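Local coordinates for uncharacterized protein (Escherichia coli O157:H7, PDB 4R29) that binds S-adenosylmethionine and probably methylates a zinc-finger cysteine of the host proteins TAB2 and TAB3, blocking NF-kappa-B activation during infection, at residues K24-E29 / D121-C126. The protein carries 1 engineered substitution. Sequence-based numbering, arbitrary orientation.
Sequences KNIYPE and DLHALC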
loop_
_atom_site.group_PDB
_atom_site.type_symbol
_atom_site.label_atom_id
_atom_site.label_comp_id
_atom_site.label_asym_id
_atom_site.label_seq_id
_atom_site.Cartn_x
_atom_site.Cartn_y
_atom_site.Cartn_z
ATOM N N LYS A 24 4.776 -15.521 5.207
ATOM C CA LYS A 24 3.679 -15.788 6.140
ATOM C C LYS A 24 3.851 -14.930 7.382
ATOM O O LYS A 24 2.892 -14.613 8.073
ATOM C CB LYS A 24 3.618 -17.266 6.532
ATOM C CG LYS A 24 3.191 -18.209 5.429
ATOM C CD LYS A 24 3.165 -19.649 5.931
ATOM C CE LYS A 24 2.904 -20.630 4.803
ATOM N NZ LYS A 24 2.947 -22.023 5.305
ATOM N N ASN A 25 5.091 -14.549 7.656
ATOM C CA ASN A 25 5.372 -13.697 8.800
ATOM C C ASN A 25 4.724 -12.323 8.719
ATOM O O ASN A 25 4.270 -11.788 9.731
ATOM C CB ASN A 25 6.870 -13.550 9.005
ATOM C CG ASN A 25 7.351 -14.320 10.198
ATOM O OD1 ASN A 25 8.059 -15.322 10.062
ATOM N ND2 ASN A 25 6.951 -13.872 11.388
ATOM N N ILE A 26 4.684 -11.754 7.517
ATOM C CA ILE A 26 4.115 -10.423 7.336
ATOM C C ILE A 26 2.745 -10.459 6.684
ATOM O O ILE A 26 2.044 -9.450 6.653
ATOM C CB ILE A 26 5.024 -9.551 6.483
ATOM C CG1 ILE A 26 5.143 -10.135 5.068
ATOM C CG2 ILE A 26 6.378 -9.403 7.157
ATOM C CD1 ILE A 26 5.792 -9.180 4.057
ATOM N N TYR A 27 2.365 -11.627 6.170
ATOM C CA TYR A 27 1.103 -11.787 5.449
ATOM C C TYR A 27 0.492 -13.141 5.820
ATOM O O TYR A 27 0.354 -14.033 4.981
ATOM C CB TYR A 27 1.376 -11.689 3.947
ATOM C CG TYR A 27 0.163 -11.681 3.038
ATOM C CD1 TYR A 27 -1.127 -11.735 3.552
ATOM C CD2 TYR A 27 0.322 -11.622 1.652
ATOM C CE1 TYR A 27 -2.224 -11.727 2.718
ATOM C CE2 TYR A 27 -0.763 -11.623 0.809
ATOM C CZ TYR A 27 -2.040 -11.670 1.344
ATOM O OH TYR A 27 -3.132 -11.667 0.501
ATOM N N PRO A 28 0.124 -13.296 7.099
ATOM C CA PRO A 28 -0.304 -14.590 7.638
ATOM C C PRO A 28 -1.361 -15.242 6.757
ATOM O O PRO A 28 -1.255 -16.418 6.407
ATOM C CB PRO A 28 -0.937 -14.219 8.987
ATOM C CG PRO A 28 -0.377 -12.898 9.338
ATOM C CD PRO A 28 -0.116 -12.191 8.043
ATOM N N GLU A 29 -2.368 -14.463 6.394
ATOM C CA GLU A 29 -3.573 -14.985 5.762
ATOM C C GLU A 29 -3.415 -15.279 4.274
ATOM O O GLU A 29 -4.391 -15.246 3.530
ATOM C CB GLU A 29 -4.735 -14.004 5.971
ATOM C CG GLU A 29 -4.570 -12.658 5.257
ATOM C CD GLU A 29 -3.672 -11.657 5.999
ATOM O OE1 GLU A 29 -2.927 -12.057 6.922
ATOM O OE2 GLU A 29 -3.713 -10.455 5.647
ATOM N N ASP A 121 11.702 -3.374 1.053
ATOM C CA ASP A 121 11.098 -2.290 1.830
ATOM C C ASP A 121 9.894 -2.792 2.622
ATOM O O ASP A 121 9.690 -2.420 3.767
ATOM C CB ASP A 121 10.628 -1.161 0.905
ATOM C CG ASP A 121 11.750 -0.262 0.466
ATOM O OD1 ASP A 121 12.908 -0.514 0.846
ATOM O OD2 ASP A 121 11.473 0.708 -0.262
ATOM N N LEU A 122 9.072 -3.608 1.978
ATOM C CA LEU A 122 7.867 -4.109 2.608
ATOM C C LEU A 122 8.265 -4.913 3.851
ATOM O O LEU A 122 7.645 -4.792 4.907
ATOM C CB LEU A 122 7.052 -4.960 1.614
ATOM C CG LEU A 122 5.881 -5.762 2.202
ATOM C CD1 LEU A 122 4.891 -4.833 2.947
ATOM C CD2 LEU A 122 5.153 -6.654 1.149
ATOM N N HIS A 123 9.306 -5.734 3.722
ATOM C CA HIS A 123 9.754 -6.543 4.852
ATOM C C HIS A 123 10.353 -5.687 5.966
ATOM O O HIS A 123 10.088 -5.923 7.138
ATOM C CB HIS A 123 10.698 -7.664 4.391
ATOM C CG HIS A 123 9.981 -8.777 3.699
ATOM N ND1 HIS A 123 9.516 -8.672 2.402
ATOM C CD2 HIS A 123 9.574 -9.990 4.144
ATOM C CE1 HIS A 123 8.878 -9.781 2.075
ATOM N NE2 HIS A 123 8.901 -10.597 3.108
ATOM N N ALA A 124 11.139 -4.682 5.592
ATOM C CA ALA A 124 11.726 -3.762 6.567
ATOM C C ALA A 124 10.643 -2.976 7.319
ATOM O O ALA A 124 10.751 -2.747 8.536
ATOM C CB ALA A 124 12.720 -2.803 5.886
ATOM N N LEU A 125 9.612 -2.561 6.581
ATOM C CA LEU A 125 8.517 -1.759 7.116
ATOM C C LEU A 125 7.816 -2.470 8.271
ATOM O O LEU A 125 7.436 -1.845 9.276
ATOM C CB LEU A 125 7.478 -1.526 6.020
ATOM C CG LEU A 125 7.272 -0.146 5.432
ATOM C CD1 LEU A 125 5.886 -0.148 4.791
ATOM C CD2 LEU A 125 7.373 0.958 6.495
ATOM N N CYS A 126 7.623 -3.775 8.092
ATOM C CA CYS A 126 6.928 -4.627 9.048
ATOM C C CYS A 126 7.687 -4.883 10.344
ATOM O O CYS A 126 7.120 -5.429 11.300
ATOM C CB CYS A 126 6.599 -5.960 8.390
ATOM S SG CYS A 126 5.259 -5.819 7.214
#
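I26 makes the whole contact from its side of the interface, reaching from the short N-terminal helix 22-26 to L122 and H123 of helix 120-125 and to C126 just beyond that range. In a CH-pi contact, CD1 of I26 sits over one face of the H123 imidazole, 3.7 Å from the ring centroid and displaced toward the rim, with NE2 of H123 the nearest ring atom to I26 CD1 at 3.5 Å. The two side chains cross at about a right angle. The hydrogen bond between H123 ND1 and N119 O helps fix the ring's rotation, and F62 packs edge-to-face with it.

The remaining touches are apolar. The same CD1 of I26 reaches CG of L122 at 3.9 Å, so one methyl touches both the leucine and the imidazole. The other branch goes to C126, where CG2 of I26 meets CB of C126 at 3.7 Å. CG1 of I26 stands between its backbone N and carbonyl carbon (chi1 64°), which sends the two branches to different residues. No hydrogen bond joins the segments. Beyond them, L122 touches V147 and C126 touches C133, so I26 packs against a helix lying on the antiparallel sheet of this Rossmann-like methyltransferase, away from the S-adenosylmethionine pocket.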